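Side-chain contact in Serine/threonine-protein kinase Tel1 (Chaetomium thermophilum, PDB 6SKY), which probably phosphorylates serine and threonine residues followed by glutamine, signalling DNA damage to the cell's checkpoints: residues F1592-S1597 / A1633-G1638. Sequence-based numbering, arbitrary orientation.
Sequences FNIPPS and AGRVLG
Arg1635 reaches from its helix to three successive backbone carbonyls of the 1592-1597 loop, a worked example of how one arginine can tie an irregular chain to a helix. NH2 of Arg1635 donates a hydrogen bond to O of Pro1595, 3.0 Å long with an N-H...O angle of 152°. The donor lies nearly in line with the C=O bond, while the oxygen sits at the guanidinium edge, slightly tilted from its plane. NH1 of Arg1635 adds a weak, strongly bent bond to O of Ser1597, 3.2 Å long. Between these two residues, the carbonyl O of Pro1596 comes within 3.2 Å of Arg1635 NH2.

One face of the guanidinium is closely packed: CD1 of Ile1594 stands over its centre, 3.8 Å from NH2 of Arg1635. The isoleucine gets there because CG1 lies anti to the backbone N (chi1 172°) and the chain runs on extended to CD1. Arg1635, nearly extended through chi2, bends at chi3 (-105°), which turns its flat end toward the carbonyl row. The proline side is looser. The ring of Pro1595 comes no nearer than 4.6 Å to the helical segment, and in Pro1596, the exposed residue of the contact, CB is directed away from the helix and the carbonyl O is what comes near.

The arginine's charge is met by Asp1601, farther along the same loop, which forms a salt bridge with NH1; a long, weak ion pair links NH2 to Asp2094. Within the alpha solenoid, the contact joins the connection between helices 1578-1588 and 1606-1619 to helix 1627-1644. His2060 of helix 2052-2070 touches both Ile1594 and Arg1635, bringing a helix distant in sequence against the junction.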
loop_
_atom_site.group_PDB
_atom_site.type_symbol
_atom_site.label_atom_id
_atom_site.label_comp_id
_atom_site.label_asym_id
_atom_site.label_seq_id
_atom_site.Cartn_x
_atom_site.Cartn_y
_atom_site.Cartn_z
ATOM N N PHE A 1592 -10.265 -55.832 -14.179
ATOM C CA PHE A 1592 -8.954 -55.229 -14.341
ATOM C C PHE A 1592 -8.065 -55.585 -13.159
ATOM O O PHE A 1592 -8.492 -56.213 -12.189
ATOM C CB PHE A 1592 -9.087 -53.709 -14.494
ATOM C CG PHE A 1592 -7.957 -53.067 -15.241
ATOM C CD1 PHE A 1592 -7.835 -53.226 -16.597
ATOM C CD2 PHE A 1592 -7.035 -52.283 -14.586
ATOM C CE1 PHE A 1592 -6.806 -52.632 -17.278
ATOM C CE2 PHE A 1592 -6.011 -51.693 -15.266
ATOM C CZ PHE A 1592 -5.899 -51.863 -16.612
ATOM N N ASN A 1593 -6.804 -55.177 -13.255
ATOM C CA ASN A 1593 -5.832 -55.438 -12.200
ATOM C C ASN A 1593 -4.846 -54.275 -12.201
ATOM O O ASN A 1593 -3.896 -54.268 -12.987
ATOM C CB ASN A 1593 -5.135 -56.769 -12.426
ATOM C CG ASN A 1593 -4.057 -57.041 -11.409
ATOM O OD1 ASN A 1593 -4.309 -57.651 -10.373
ATOM N ND2 ASN A 1593 -2.843 -56.598 -11.700
ATOM N N ILE A 1594 -5.074 -53.305 -11.328
ATOM C CA ILE A 1594 -4.209 -52.126 -11.272
ATOM C C ILE A 1594 -2.971 -52.464 -10.445
ATOM O O ILE A 1594 -3.106 -53.020 -9.346
ATOM C CB ILE A 1594 -4.964 -50.935 -10.688
ATOM C CG1 ILE A 1594 -4.030 -49.758 -10.443
ATOM C CG2 ILE A 1594 -5.682 -51.316 -9.412
ATOM C CD1 ILE A 1594 -4.721 -48.576 -9.808
ATOM N N PRO A 1595 -1.768 -52.181 -10.942
ATOM C CA PRO A 1595 -0.567 -52.545 -10.200
ATOM C C PRO A 1595 -0.510 -51.813 -8.876
ATOM O O PRO A 1595 -0.996 -50.673 -8.756
ATOM C CB PRO A 1595 0.571 -52.105 -11.130
ATOM C CG PRO A 1595 -0.040 -51.984 -12.462
ATOM C CD PRO A 1595 -1.454 -51.586 -12.247
ATOM N N PRO A 1596 0.077 -52.425 -7.851
ATOM C CA PRO A 1596 0.154 -51.759 -6.547
ATOM C C PRO A 1596 0.969 -50.482 -6.612
ATOM O O PRO A 1596 0.482 -49.403 -6.265
ATOM C CB PRO A 1596 0.823 -52.809 -5.654
ATOM C CG PRO A 1596 1.568 -53.686 -6.589
ATOM C CD PRO A 1596 0.763 -53.727 -7.848
ATOM N N SER A 1597 2.206 -50.599 -7.074
ATOM C CA SER A 1597 3.099 -49.462 -7.203
ATOM C C SER A 1597 2.856 -48.778 -8.543
ATOM O O SER A 1597 1.886 -49.065 -9.247
ATOM C CB SER A 1597 4.548 -49.910 -7.055
ATOM O OG SER A 1597 5.434 -48.898 -7.491
ATOM N N ALA A 1633 -7.600 -45.344 -14.424
ATOM C CA ALA A 1633 -7.833 -44.154 -15.228
ATOM C C ALA A 1633 -7.727 -42.895 -14.388
ATOM O O ALA A 1633 -7.233 -41.868 -14.860
ATOM C CB ALA A 1633 -9.201 -44.230 -15.895
ATOM N N GLY A 1634 -8.187 -42.950 -13.143
ATOM C CA GLY A 1634 -8.007 -41.822 -12.252
ATOM C C GLY A 1634 -6.554 -41.557 -11.940
ATOM O O GLY A 1634 -6.132 -40.412 -11.854
ATOM N N ARG A 1635 -5.768 -42.611 -11.767
ATOM C CA ARG A 1635 -4.344 -42.419 -11.529
ATOM C C ARG A 1635 -3.668 -41.756 -12.723
ATOM O O ARG A 1635 -2.839 -40.858 -12.558
ATOM C CB ARG A 1635 -3.697 -43.757 -11.214
ATOM C CG ARG A 1635 -2.454 -43.656 -10.406
ATOM C CD ARG A 1635 -1.652 -44.905 -10.568
ATOM N NE ARG A 1635 -1.728 -45.781 -9.411
ATOM C CZ ARG A 1635 -1.216 -47.003 -9.386
ATOM N NH1 ARG A 1635 -0.609 -47.485 -10.456
ATOM N NH2 ARG A 1635 -1.316 -47.743 -8.298
ATOM N N VAL A 1636 -4.039 -42.159 -13.937
ATOM C CA VAL A 1636 -3.447 -41.559 -15.131
ATOM C C VAL A 1636 -3.885 -40.107 -15.291
ATOM O O VAL A 1636 -3.066 -39.231 -15.592
ATOM C CB VAL A 1636 -3.793 -42.399 -16.370
ATOM C CG1 VAL A 1636 -3.413 -41.672 -17.629
ATOM C CG2 VAL A 1636 -3.084 -43.718 -16.305
ATOM N N LEU A 1637 -5.171 -39.819 -15.093
ATOM C CA LEU A 1637 -5.643 -38.442 -15.203
ATOM C C LEU A 1637 -5.041 -37.556 -14.125
ATOM O O LEU A 1637 -4.727 -36.389 -14.376
ATOM C CB LEU A 1637 -7.161 -38.396 -15.113
ATOM C CG LEU A 1637 -7.983 -38.919 -16.276
ATOM C CD1 LEU A 1637 -9.436 -38.850 -15.903
ATOM C CD2 LEU A 1637 -7.717 -38.096 -17.497
ATOM N N GLY A 1638 -4.882 -38.084 -12.914
ATOM C CA GLY A 1638 -4.293 -37.302 -11.850
ATOM C C GLY A 1638 -2.833 -37.008 -12.094
ATOM O O GLY A 1638 -2.366 -35.906 -11.820
#